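Local coordinates for USG-1 protein homolog (PDB 2HJS), which probably acts as an NAD- or NADP-dependent dehydrogenase of the aspartate-semialdehyde dehydrogenase family, although its true substrate and function remain unknown, at residues 64-67 with 71-74; 84-89 with 100-105; 117-122 with 330-335; 137-142 with 220-225; 142-147 with 268-273. One frame throughout, in Å; residues are numbered along the deposited sequence.

Contact 1 (64-67 with 71-74); sequences FDFS and LAFF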
# COMPACT_ATOMS: atom_id res chain seq x y z
N PHE A 64 30.24 -3.28 -29.61
CA PHE A 64 31.12 -3.99 -28.67
C PHE A 64 31.39 -5.45 -29.02
O PHE A 64 30.46 -6.18 -29.40
CB PHE A 64 30.57 -3.90 -27.23
CG PHE A 64 31.52 -4.42 -26.17
CD1 PHE A 64 32.66 -3.69 -25.82
CD2 PHE A 64 31.27 -5.64 -25.52
CE1 PHE A 64 33.53 -4.16 -24.83
CE2 PHE A 64 32.13 -6.11 -24.53
CZ PHE A 64 33.27 -5.37 -24.19
N ASP A 65 32.66 -5.87 -28.86
CA ASP A 65 33.09 -7.26 -29.05
C ASP A 65 33.04 -8.03 -27.73
O ASP A 65 33.96 -7.91 -26.91
CB ASP A 65 34.53 -7.30 -29.62
CG ASP A 65 35.02 -8.73 -29.95
OD1 ASP A 65 34.23 -9.70 -29.93
OD2 ASP A 65 36.23 -8.88 -30.22
N PHE A 66 31.96 -8.81 -27.55
CA PHE A 66 31.73 -9.57 -26.32
C PHE A 66 32.70 -10.75 -26.13
O PHE A 66 32.81 -11.30 -25.03
CB PHE A 66 30.27 -10.05 -26.22
CG PHE A 66 29.29 -8.99 -25.75
CD1 PHE A 66 29.15 -8.70 -24.39
CD2 PHE A 66 28.51 -8.29 -26.67
CE1 PHE A 66 28.23 -7.72 -23.94
CE2 PHE A 66 27.58 -7.31 -26.24
CZ PHE A 66 27.44 -7.02 -24.86
N SER A 67 33.41 -11.14 -27.18
CA SER A 67 34.47 -12.13 -26.99
C SER A 67 35.60 -11.57 -26.08
O SER A 67 36.39 -12.35 -25.49
CB SER A 67 35.01 -12.67 -28.33
OG SER A 67 35.63 -11.64 -29.06
N LEU A 71 32.52 -12.12 -18.46
CA LEU A 71 31.24 -11.95 -17.75
C LEU A 71 30.59 -10.59 -18.11
O LEU A 71 31.31 -9.59 -18.23
CB LEU A 71 31.44 -12.02 -16.22
CG LEU A 71 30.23 -11.81 -15.27
CD1 LEU A 71 29.12 -12.88 -15.46
CD2 LEU A 71 30.70 -11.81 -13.81
N ALA A 72 29.24 -10.57 -18.27
CA ALA A 72 28.50 -9.34 -18.60
C ALA A 72 27.25 -9.22 -17.73
O ALA A 72 26.46 -10.15 -17.61
CB ALA A 72 28.11 -9.28 -20.06
N PHE A 73 27.12 -8.05 -17.11
CA PHE A 73 25.89 -7.69 -16.41
C PHE A 73 25.05 -6.87 -17.37
O PHE A 73 25.50 -5.81 -17.81
CB PHE A 73 26.22 -6.86 -15.19
CG PHE A 73 27.02 -7.61 -14.16
CD1 PHE A 73 26.38 -8.42 -13.20
CD2 PHE A 73 28.42 -7.50 -14.12
CE1 PHE A 73 27.11 -9.10 -12.23
CE2 PHE A 73 29.18 -8.19 -13.14
CZ PHE A 73 28.52 -8.98 -12.18
N PHE A 74 23.86 -7.37 -17.70
CA PHE A 74 22.93 -6.62 -18.54
C PHE A 74 21.91 -5.91 -17.64
O PHE A 74 20.96 -6.52 -17.15
CB PHE A 74 22.23 -7.55 -19.54
CG PHE A 74 23.01 -7.79 -20.82
CD1 PHE A 74 24.20 -8.52 -20.82
CD2 PHE A 74 22.54 -7.29 -22.04
CE1 PHE A 74 24.93 -8.72 -22.01
CE2 PHE A 74 23.24 -7.50 -23.23
CZ PHE A 74 24.44 -8.21 -23.21
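Strand 71-74 is one of the parallel strands of the Rossmann-type sheet in the NAD-binding half, and the short loop 64-67 leading towards it packs Phe66 against Ala72 and Phe74. Phe66 does all the touching from the loop side. Its ring atom CZ comes within 3.6 Å of Phe74 CZ, the closest approach across the contact. The two phenyl groups reach out from opposite directions. Their planes are close to parallel, at 19°, but the rings are slid well apart. The centroids of Phe66 and Phe74 are 5.7 Å from each other, so overlap is slight and this is not a full stack. Beside this meeting, Phe66 CE1 lies 4.2 Å from Ala72 CB on the strand. The Phe66 side chain leaves with CG beside the backbone N and opposite the carbonyl carbon (chi1 -80°), which carries the ring across to the strand.

The loop also holds the ring from its own side. Phe64 CD2 sits over the centre of one face of the Phe66 ring, 3.7 Å above its plane. Next to it, Asp65 OD1 takes two bonds on the same face of its carboxylate. One is from Ser67 N at 3.2 Å, which makes an Asx turn, and the other is from Ser67 OG at 2.5 Å. Val12 of strand 9-12 touches both Phe66 and Phe74. No hydrogen bond crosses between the segments. The contact is buried and purely apolar, so it depends on shape and exclusion of water, while the polar bonding stays within the loop.

Contact 2 (84-89 with 100-105); sequences HAERAR and GALEPS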
# COMPACT_ATOMS: atom_id res chain seq x y z
N HIS A 84 21.08 -8.51 -27.63
CA HIS A 84 22.50 -8.84 -27.39
C HIS A 84 22.83 -10.00 -26.44
O HIS A 84 23.92 -10.53 -26.53
CB HIS A 84 23.29 -7.61 -26.93
CG HIS A 84 23.33 -6.50 -27.94
ND1 HIS A 84 24.17 -6.52 -29.03
CD2 HIS A 84 22.64 -5.34 -28.01
CE1 HIS A 84 23.99 -5.42 -29.74
NE2 HIS A 84 23.07 -4.68 -29.14
N ALA A 85 21.95 -10.37 -25.50
CA ALA A 85 22.38 -11.30 -24.44
C ALA A 85 22.79 -12.69 -24.96
O ALA A 85 23.83 -13.23 -24.57
CB ALA A 85 21.35 -11.41 -23.31
N GLU A 86 21.98 -13.25 -25.84
CA GLU A 86 22.28 -14.56 -26.43
C GLU A 86 23.52 -14.50 -27.28
O GLU A 86 24.42 -15.32 -27.10
CB GLU A 86 21.08 -15.14 -27.19
CG GLU A 86 19.97 -15.62 -26.23
CD GLU A 86 18.70 -16.03 -26.96
OE1 GLU A 86 18.50 -17.25 -27.21
OE2 GLU A 86 17.90 -15.13 -27.30
N ARG A 87 23.59 -13.52 -28.19
CA ARG A 87 24.80 -13.27 -29.00
C ARG A 87 26.06 -13.15 -28.13
O ARG A 87 27.08 -13.75 -28.44
CB ARG A 87 24.64 -12.03 -29.89
CG ARG A 87 23.82 -12.29 -31.16
CD ARG A 87 23.32 -11.02 -31.88
NE ARG A 87 24.27 -9.91 -31.78
CZ ARG A 87 25.32 -9.70 -32.60
NH1 ARG A 87 26.10 -8.64 -32.38
NH2 ARG A 87 25.60 -10.54 -33.62
N ALA A 88 25.96 -12.43 -27.01
CA ALA A 88 27.07 -12.33 -26.06
C ALA A 88 27.48 -13.68 -25.48
O ALA A 88 28.68 -13.93 -25.30
CB ALA A 88 26.74 -11.35 -24.93
N ARG A 89 26.49 -14.54 -25.16
CA ARG A 89 26.81 -15.85 -24.59
C ARG A 89 27.50 -16.75 -25.63
O ARG A 89 28.45 -17.49 -25.30
CB ARG A 89 25.60 -16.54 -23.94
CG ARG A 89 25.74 -18.02 -23.99
CD ARG A 89 25.19 -18.80 -22.85
NE ARG A 89 23.91 -19.36 -23.20
CZ ARG A 89 23.27 -20.33 -22.55
NH1 ARG A 89 23.81 -20.95 -21.50
NH2 ARG A 89 22.09 -20.71 -22.97
N GLY A 100 15.14 -9.48 -17.13
CA GLY A 100 14.22 -10.62 -17.26
C GLY A 100 13.70 -10.92 -18.67
O GLY A 100 12.76 -11.71 -18.83
N ALA A 101 14.32 -10.30 -19.68
CA ALA A 101 13.83 -10.33 -21.05
C ALA A 101 13.74 -11.74 -21.63
O ALA A 101 12.95 -11.97 -22.53
CB ALA A 101 14.69 -9.47 -21.95
N LEU A 102 14.57 -12.65 -21.11
CA LEU A 102 14.71 -14.00 -21.68
C LEU A 102 14.23 -15.12 -20.75
O LEU A 102 14.53 -16.31 -20.97
CB LEU A 102 16.15 -14.25 -22.12
CG LEU A 102 16.71 -13.21 -23.09
CD1 LEU A 102 18.18 -13.39 -23.21
CD2 LEU A 102 16.04 -13.28 -24.47
N GLU A 103 13.50 -14.71 -19.72
CA GLU A 103 12.78 -15.62 -18.84
C GLU A 103 11.63 -16.28 -19.59
O GLU A 103 11.15 -15.75 -20.60
CB GLU A 103 12.23 -14.86 -17.61
CG GLU A 103 13.29 -14.58 -16.56
CD GLU A 103 12.83 -13.65 -15.45
OE1 GLU A 103 11.68 -13.12 -15.47
OE2 GLU A 103 13.64 -13.44 -14.52
N PRO A 104 11.16 -17.45 -19.10
CA PRO A 104 11.72 -18.16 -17.94
C PRO A 104 12.74 -19.27 -18.23
O PRO A 104 13.39 -19.74 -17.29
CB PRO A 104 10.47 -18.78 -17.32
CG PRO A 104 9.58 -19.10 -18.52
CD PRO A 104 9.96 -18.11 -19.63
N SER A 105 12.89 -19.68 -19.48
CA SER A 105 13.65 -20.89 -19.77
C SER A 105 15.03 -20.65 -20.38
O SER A 105 15.98 -21.36 -20.05
CB SER A 105 12.84 -21.86 -20.64
OG SER A 105 12.69 -21.38 -21.96
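Leu102 meets Ala85 and Glu86 of helix 78-90, and the loop around it is shaped by a tight turn. Gly100 begins a type I beta turn that runs to Glu103 and is closed by Glu103 N bonding to Gly100 O at 3.2 Å. Ala101 follows, and its methyl rests on Ala78 and Ser81 nearer the start of the helix. Leu102 comes next and turns towards the helix. Its CG lies beside the backbone N and opposite the carbonyl carbon (chi1 -55°), and the two methyls then divide their work. CD1 is 3.7 Å from Ala85 CB and 4.2 Å from Glu86 CG. CD2 is 3.9 Å from Glu86 OE2, at the end of an acidic chain that passes at a slant. That approach is plain packing, not a bond.

This part of the fold is a beta-alpha-beta crossover. Strand 71-74 leads into helix 78-90, which returns to the parallel strand 94-97, and the loop with Leu102 follows that strand. Ala85 also touches Val95 on the strand, so its methyl is buried between sheet and loop.

Glu103 points elsewhere. Its OE2 comes close to Glu221 OE2, so the two carboxylates may share a proton. Glu221 also has a salt bridge to Arg217. The peptide bond before Pro104 is cis, and the chain then runs on through Ser105 towards helix 112-115.

Contact 3 (117-122 with 330-335); sequences ERLASQ and GELLIK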
# COMPACT_ATOMS: atom_id res chain seq x y z
N GLU A 117 21.64 -23.58 -6.01
CA GLU A 117 21.83 -24.95 -6.48
C GLU A 117 21.29 -25.17 -7.90
O GLU A 117 21.56 -26.20 -8.51
CB GLU A 117 21.24 -25.95 -5.47
CG GLU A 117 19.76 -25.76 -5.13
CD GLU A 117 19.46 -24.62 -4.16
OE1 GLU A 117 20.37 -23.88 -3.73
OE2 GLU A 117 18.28 -24.45 -3.81
N ARG A 118 20.53 -24.21 -8.41
CA ARG A 118 20.08 -24.24 -9.79
C ARG A 118 21.16 -23.91 -10.79
O ARG A 118 20.97 -24.15 -11.99
CB ARG A 118 18.91 -23.30 -10.06
CG ARG A 118 18.73 -23.21 -11.54
CD ARG A 118 17.60 -22.39 -11.95
NE ARG A 118 16.45 -23.20 -12.38
CZ ARG A 118 16.39 -23.88 -13.51
NH1 ARG A 118 17.43 -23.94 -14.35
NH2 ARG A 118 15.27 -24.54 -13.79
N LEU A 119 22.27 -23.31 -10.31
CA LEU A 119 23.44 -23.08 -11.15
C LEU A 119 24.11 -24.38 -11.53
O LEU A 119 24.55 -24.54 -12.68
CB LEU A 119 24.49 -22.23 -10.44
CG LEU A 119 24.17 -20.75 -10.48
CD1 LEU A 119 25.40 -20.04 -10.00
CD2 LEU A 119 23.80 -20.35 -11.91
N ALA A 120 24.18 -25.28 -10.55
CA ALA A 120 24.88 -26.56 -10.65
C ALA A 120 24.51 -27.41 -11.89
O ALA A 120 25.23 -28.34 -12.23
CB ALA A 120 24.70 -27.37 -9.35
N SER A 121 23.41 -27.04 -12.56
CA SER A 121 22.90 -27.78 -13.70
C SER A 121 23.11 -27.15 -15.07
O SER A 121 22.87 -27.82 -16.06
CB SER A 121 21.41 -28.07 -13.51
OG SER A 121 20.60 -26.93 -13.77
N GLN A 122 23.51 -25.87 -15.15
CA GLN A 122 23.83 -25.23 -16.45
C GLN A 122 25.33 -25.38 -16.74
O GLN A 122 26.15 -25.49 -15.81
CB GLN A 122 23.41 -23.73 -16.47
CG GLN A 122 22.45 -23.26 -17.68
CD GLN A 122 22.32 -21.69 -17.89
OE1 GLN A 122 23.25 -20.90 -17.59
NE2 GLN A 122 21.17 -21.26 -18.46
N GLY A 330 27.24 -12.94 -9.62
CA GLY A 330 28.53 -12.89 -10.27
C GLY A 330 29.67 -13.38 -9.39
O GLY A 330 30.57 -14.07 -9.87
N GLU A 331 29.63 -13.01 -8.11
CA GLU A 331 30.64 -13.48 -7.14
C GLU A 331 30.58 -15.00 -6.98
O GLU A 331 31.62 -15.66 -6.88
CB GLU A 331 30.48 -12.75 -5.80
CG GLU A 331 30.92 -11.28 -5.87
CD GLU A 331 30.65 -10.50 -4.60
OE1 GLU A 331 30.04 -11.03 -3.63
OE2 GLU A 331 31.02 -9.31 -4.57
N LEU A 332 29.36 -15.56 -7.00
CA LEU A 332 29.18 -17.01 -6.93
C LEU A 332 29.75 -17.72 -8.16
O LEU A 332 30.41 -18.76 -8.03
CB LEU A 332 27.70 -17.38 -6.74
CG LEU A 332 27.32 -18.88 -6.68
CD1 LEU A 332 28.03 -19.58 -5.55
CD2 LEU A 332 25.80 -19.08 -6.52
N LEU A 333 29.48 -17.17 -9.34
CA LEU A 333 29.97 -17.72 -10.61
C LEU A 333 31.50 -17.71 -10.67
O LEU A 333 32.11 -18.63 -11.21
CB LEU A 333 29.42 -16.95 -11.80
CG LEU A 333 27.94 -16.99 -12.16
CD1 LEU A 333 27.72 -16.18 -13.42
CD2 LEU A 333 27.47 -18.41 -12.36
N ILE A 334 32.12 -16.67 -10.13
CA ILE A 334 33.59 -16.62 -10.02
C ILE A 334 34.12 -17.67 -9.05
O ILE A 334 35.11 -18.34 -9.34
CB ILE A 334 34.06 -15.26 -9.50
CG1 ILE A 334 33.88 -14.20 -10.55
CG2 ILE A 334 35.53 -15.32 -9.07
CD1 ILE A 334 34.17 -12.85 -9.97
N LYS A 335 33.46 -17.80 -7.90
CA LYS A 335 33.96 -18.57 -6.76
C LYS A 335 34.16 -20.04 -7.09
O LYS A 335 35.29 -20.53 -7.02
CB LYS A 335 33.07 -18.40 -5.52
CG LYS A 335 33.67 -18.98 -4.23
CD LYS A 335 33.01 -18.40 -2.98
CE LYS A 335 33.15 -19.32 -1.74
NZ LYS A 335 31.90 -20.12 -1.47
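Leu119 meets Leu332 and Leu333 through aliphatic carbons, mainly methyls, so no ring, amide or other flat group offers a face or an edge to the contact. Leu119 CD1 is the shared point. It lies 3.5 Å from Leu333 CD2 and 3.6 Å from Leu332 CD2. The other methyl, Leu119 CD2, is a looser neighbour of Leu333 CD2 at 4.2 Å. Directions differ between the two partners. Leu119 and Leu332 reach towards each other tip to tip, while Leu119 and Leu333 lie across each other at about a right angle.

The two helix residues aim their branches by different first torsions. Leu332 has CG opposite the backbone N (chi1 178°). In Leu333, CG lies beside the N instead (chi1 -67°). From adjacent positions on the helix, the two CD2 methyls thus arrive at the same methyl of Leu119.

Segment 117-122 is part of the link between helix 112-115 and strand 127-129. Segment 330-335 belongs to helix 317-336, the last helix of the chain. Leu128 on strand 127-129, an outer strand of the Rossmann-type sheet, touches both Leu119 and Leu333 and so joins the same cluster. Glu331, close by on the helix, pairs with Arg29 in a salt bridge.

No hydrogen bond or charge pair joins the segments. The C-terminal helix is thus held to this linker by close methyl packing, in which one leucine branch is shared by two.

Contact 4 (137-142 with 220-225); sequences ELCEVL and AEVQAL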
# COMPACT_ATOMS: atom_id res chain seq x y z
N GLU A 137 13.40 -9.30 -3.28
CA GLU A 137 13.25 -8.94 -1.86
C GLU A 137 12.23 -9.83 -1.14
O GLU A 137 12.44 -10.25 -0.01
CB GLU A 137 12.93 -7.45 -1.71
CG GLU A 137 14.04 -6.58 -2.30
CD GLU A 137 13.54 -5.28 -2.95
OE1 GLU A 137 12.30 -5.05 -3.06
OE2 GLU A 137 14.42 -4.48 -3.37
N LEU A 138 11.11 -10.13 -1.80
CA LEU A 138 10.18 -11.10 -1.28
C LEU A 138 10.90 -12.44 -1.01
O LEU A 138 10.83 -12.98 0.10
CB LEU A 138 9.03 -11.35 -2.26
CG LEU A 138 7.91 -12.28 -1.77
CD1 LEU A 138 7.26 -11.75 -0.49
CD2 LEU A 138 6.85 -12.50 -2.86
N CYS A 139 11.59 -12.96 -2.03
CA CYS A 139 12.14 -14.33 -1.96
C CYS A 139 13.28 -14.43 -0.99
O CYS A 139 13.44 -15.46 -0.34
CB CYS A 139 12.57 -14.84 -3.35
SG CYS A 139 11.15 -15.17 -4.42
N GLU A 140 14.05 -13.37 -0.88
CA GLU A 140 15.14 -13.34 0.06
C GLU A 140 14.64 -13.52 1.49
O GLU A 140 15.31 -14.14 2.30
CB GLU A 140 15.91 -12.01 -0.06
CG GLU A 140 16.85 -11.74 1.10
CD GLU A 140 17.52 -10.37 1.00
OE1 GLU A 140 16.92 -9.48 0.35
OE2 GLU A 140 18.63 -10.19 1.58
N VAL A 141 13.48 -12.95 1.79
CA VAL A 141 12.91 -13.01 3.12
C VAL A 141 12.18 -14.33 3.34
O VAL A 141 12.29 -14.93 4.40
CB VAL A 141 11.96 -11.80 3.37
CG1 VAL A 141 11.15 -11.99 4.67
CG2 VAL A 141 12.77 -10.50 3.38
N LEU A 142 11.45 -14.79 2.34
CA LEU A 142 10.68 -16.04 2.44
C LEU A 142 11.52 -17.31 2.47
O LEU A 142 11.19 -18.26 3.19
CB LEU A 142 9.72 -16.16 1.28
CG LEU A 142 8.29 -15.73 1.51
CD1 LEU A 142 8.16 -14.52 2.42
CD2 LEU A 142 7.67 -15.48 0.15
N ALA A 220 5.89 -14.84 -12.12
CA ALA A 220 6.69 -15.85 -12.82
C ALA A 220 8.00 -16.15 -12.10
O ALA A 220 8.43 -17.30 -12.04
CB ALA A 220 6.97 -15.41 -14.27
N GLU A 221 8.62 -15.10 -11.56
CA GLU A 221 9.93 -15.25 -10.90
C GLU A 221 9.80 -15.93 -9.54
O GLU A 221 10.59 -16.80 -9.20
CB GLU A 221 10.63 -13.90 -10.76
CG GLU A 221 11.19 -13.44 -12.10
CD GLU A 221 11.77 -12.03 -12.07
OE1 GLU A 221 11.55 -11.27 -11.09
OE2 GLU A 221 12.42 -11.66 -13.07
N VAL A 222 8.78 -15.55 -8.77
CA VAL A 222 8.58 -16.20 -7.47
C VAL A 222 8.32 -17.70 -7.66
O VAL A 222 8.85 -18.54 -6.92
CB VAL A 222 7.49 -15.49 -6.66
CG1 VAL A 222 7.16 -16.24 -5.37
CG2 VAL A 222 7.96 -14.10 -6.33
N GLN A 223 7.55 -18.06 -8.69
CA GLN A 223 7.27 -19.47 -8.94
C GLN A 223 8.49 -20.22 -9.51
O GLN A 223 8.63 -21.42 -9.26
CB GLN A 223 5.99 -19.66 -9.77
CG GLN A 223 6.10 -20.15 -11.24
CD GLN A 223 4.70 -20.39 -11.85
OE1 GLN A 223 3.70 -20.42 -11.13
NE2 GLN A 223 4.63 -20.54 -13.16
N ALA A 224 9.35 -19.53 -10.24
CA ALA A 224 10.61 -20.15 -10.70
C ALA A 224 11.59 -20.29 -9.55
O ALA A 224 12.23 -21.31 -9.44
CB ALA A 224 11.24 -19.40 -11.86
N LEU A 225 11.66 -19.30 -8.68
CA LEU A 225 12.64 -19.27 -7.58
C LEU A 225 12.26 -20.13 -6.38
O LEU A 225 13.12 -20.80 -5.82
CB LEU A 225 12.86 -17.83 -7.10
CG LEU A 225 13.62 -16.87 -8.03
CD1 LEU A 225 13.24 -15.41 -7.74
CD2 LEU A 225 15.13 -17.08 -7.91
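Cys139 points from helix 133-145 toward helix 213-225, where Val222 and Leu225 receive it. From CB the side chain runs with SG opposite the carbonyl carbon and beside the backbone N (chi1 -70°). CB brings the sulfur to the partner helix, and SG makes the touches. SG lies 3.9 Å from Val222 CG2 and the same distance from Leu225 CD1. The CB of Leu225 is a little further from SG, at 4.1 Å. The sulfur thus sits against two residues one turn apart on the partner helix.

Leu138, the residue before, adds a second touch. Its CD2 is 4.0 Å from Val222 CG2, and the two side chains pass at about a right angle. One methyl of Val222 therefore serves both Cys139 and Leu138. No hydrogen bond crosses, and all four side chains are buried.

Val114 of helix 112-115 touches both Cys139 and Leu225, while Leu138 also rests on Leu156 of strand 151-160. Between the two segments, the nearest CA atoms are those of Cys139 and Val222, 6.8 Å apart. The segment axes approach to 10.4 Å, with a signed crossing angle of -31°. Such apolar packing of helices that run in roughly the same direction beside a mixed sheet fits the GAPDH-like half of the family, where helix 133-145 packs on strands 151-160 and 308-315.

Contact 5 (142-147 with 268-273); sequences LAPLLA and DATKGI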
# COMPACT_ATOMS: atom_id res chain seq x y z
N LEU A 142 11.45 -14.79 2.34
CA LEU A 142 10.68 -16.04 2.44
C LEU A 142 11.52 -17.31 2.47
O LEU A 142 11.19 -18.26 3.19
CB LEU A 142 9.72 -16.16 1.28
CG LEU A 142 8.29 -15.73 1.51
CD1 LEU A 142 8.16 -14.52 2.42
CD2 LEU A 142 7.67 -15.48 0.15
N ALA A 143 12.58 -17.36 1.66
CA ALA A 143 13.40 -18.57 1.56
C ALA A 143 13.78 -19.16 2.94
O ALA A 143 13.49 -20.33 3.20
CB ALA A 143 14.64 -18.35 0.69
N PRO A 144 14.43 -18.37 3.82
CA PRO A 144 14.81 -18.97 5.12
C PRO A 144 13.61 -19.34 6.01
O PRO A 144 13.71 -20.24 6.83
CB PRO A 144 15.67 -17.89 5.79
CG PRO A 144 15.48 -16.65 5.01
CD PRO A 144 14.89 -16.97 3.68
N LEU A 145 12.48 -18.68 5.83
CA LEU A 145 11.27 -19.00 6.58
C LEU A 145 10.63 -20.31 6.15
O LEU A 145 9.99 -20.99 6.96
CB LEU A 145 10.26 -17.86 6.44
CG LEU A 145 10.66 -16.51 7.02
CD1 LEU A 145 9.49 -15.50 6.83
CD2 LEU A 145 10.99 -16.68 8.47
N LEU A 146 10.82 -20.70 4.89
CA LEU A 146 10.10 -21.84 4.34
C LEU A 146 10.67 -23.17 4.80
O LEU A 146 10.05 -24.21 4.59
CB LEU A 146 10.01 -21.78 2.82
CG LEU A 146 9.24 -20.55 2.32
CD1 LEU A 146 9.33 -20.50 0.81
CD2 LEU A 146 7.77 -20.48 2.79
N ALA A 147 11.82 -23.14 5.46
CA ALA A 147 12.35 -24.34 6.11
C ALA A 147 11.53 -24.72 7.34
O ALA A 147 11.53 -25.88 7.75
CB ALA A 147 13.79 -24.15 6.48
N ASP A 268 16.38 -12.61 12.12
CA ASP A 268 17.47 -11.99 12.83
C ASP A 268 18.82 -12.68 12.51
O ASP A 268 19.82 -12.00 12.38
CB ASP A 268 17.20 -12.02 14.33
CG ASP A 268 17.88 -10.88 15.07
OD1 ASP A 268 18.31 -9.89 14.42
OD2 ASP A 268 17.95 -10.98 16.32
N ALA A 269 18.82 -14.01 12.35
CA ALA A 269 20.06 -14.78 12.11
C ALA A 269 20.53 -14.75 10.65
O ALA A 269 21.66 -15.09 10.37
CB ALA A 269 19.90 -16.22 12.59
N THR A 270 19.67 -14.32 9.72
CA THR A 270 20.02 -14.37 8.30
C THR A 270 20.80 -13.13 7.87
O THR A 270 20.35 -12.00 8.10
CB THR A 270 18.75 -14.52 7.42
OG1 THR A 270 18.03 -15.70 7.84
CG2 THR A 270 19.11 -14.65 5.94
N LYS A 271 21.97 -13.36 7.28
CA LYS A 271 22.78 -12.28 6.69
C LYS A 271 21.98 -11.54 5.62
O LYS A 271 21.23 -12.15 4.87
CB LYS A 271 24.07 -12.85 6.08
CG LYS A 271 24.89 -11.85 5.26
CD LYS A 271 26.02 -12.51 4.49
CE LYS A 271 27.38 -12.09 5.03
NZ LYS A 271 27.59 -10.61 4.96
N GLY A 272 22.12 -10.22 5.58
CA GLY A 272 21.49 -9.41 4.54
C GLY A 272 20.07 -9.01 4.89
O GLY A 272 19.47 -8.21 4.17
N ILE A 273 19.52 -9.60 5.97
CA ILE A 273 18.20 -9.23 6.47
C ILE A 273 18.39 -8.56 7.82
O ILE A 273 19.14 -9.06 8.67
CB ILE A 273 17.26 -10.45 6.63
CG1 ILE A 273 16.83 -11.00 5.27
CG2 ILE A 273 16.01 -10.07 7.40
CD1 ILE A 273 16.10 -12.36 5.34
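Pro144, where helix 133-145 is kinked, lies opposite the turn after helix 260-269, and its CA is 7.6 Å from the CA of Thr270. That turn is of type II and runs from Thr270 to Ile273. Its closing bond, Ile273 N to Thr270 O, is weak. Gly272 holds the third position with a positive phi of 86°, as is usual in a type II turn.

The proline ring carries the contact from its side. Pro144 CB is 3.8 Å from Thr270 OG1, and Pro144 CG is 3.9 Å from the same oxygen. The two side chains cross at about a right angle, and no hydrogen bond forms between them. The hydroxyl has its polar partner in the helix just before it, at Val266 O. Thr270 OG1 lies beside the backbone N and opposite the carbonyl carbon (chi1 -56°), which turns it back to the carbonyl of Val266 while it still lies against the ring. Ile273, at the end of the turn, adds an apolar touch. Its CD1 is 4.3 Å from Pro144 CG.

Further contacts fix the place of the pair. Pro144 also packs on Val266 and the adjacent Leu145 on Val263, both of helix 260-269. Ile273 begins strand 273-275, an outer strand of the six-stranded sheet, and Gly272 shares a backbone bond with Thr294 of the neighbouring strand 294-301. The contact thus lies where the end of helix 133-145 meets the passage from helix 260-269 into that sheet.

Overall arrangement
From the N terminus, contact 1 closes a short loop before strand 71-74. Contact 2 then closes the next one, from helix 78-90 over strand 94-97. The two touch where Phe66 and Phe74 pack on that helix. Contact 3 opens at 117-122 and closes only at the C-terminal helix, so it encloses most of the second half. Contacts 4 and 5 nest inside it. They share Leu142 of helix 133-145 and cross, since contact 5 opens before contact 4 closes at 220-225, and itself closes at 268-273. Contacts 1 and 2 lie in the NAD-binding half, contacts 4 and 5 pack helices beside the second sheet, and contact 3 returns the last helix to the first half.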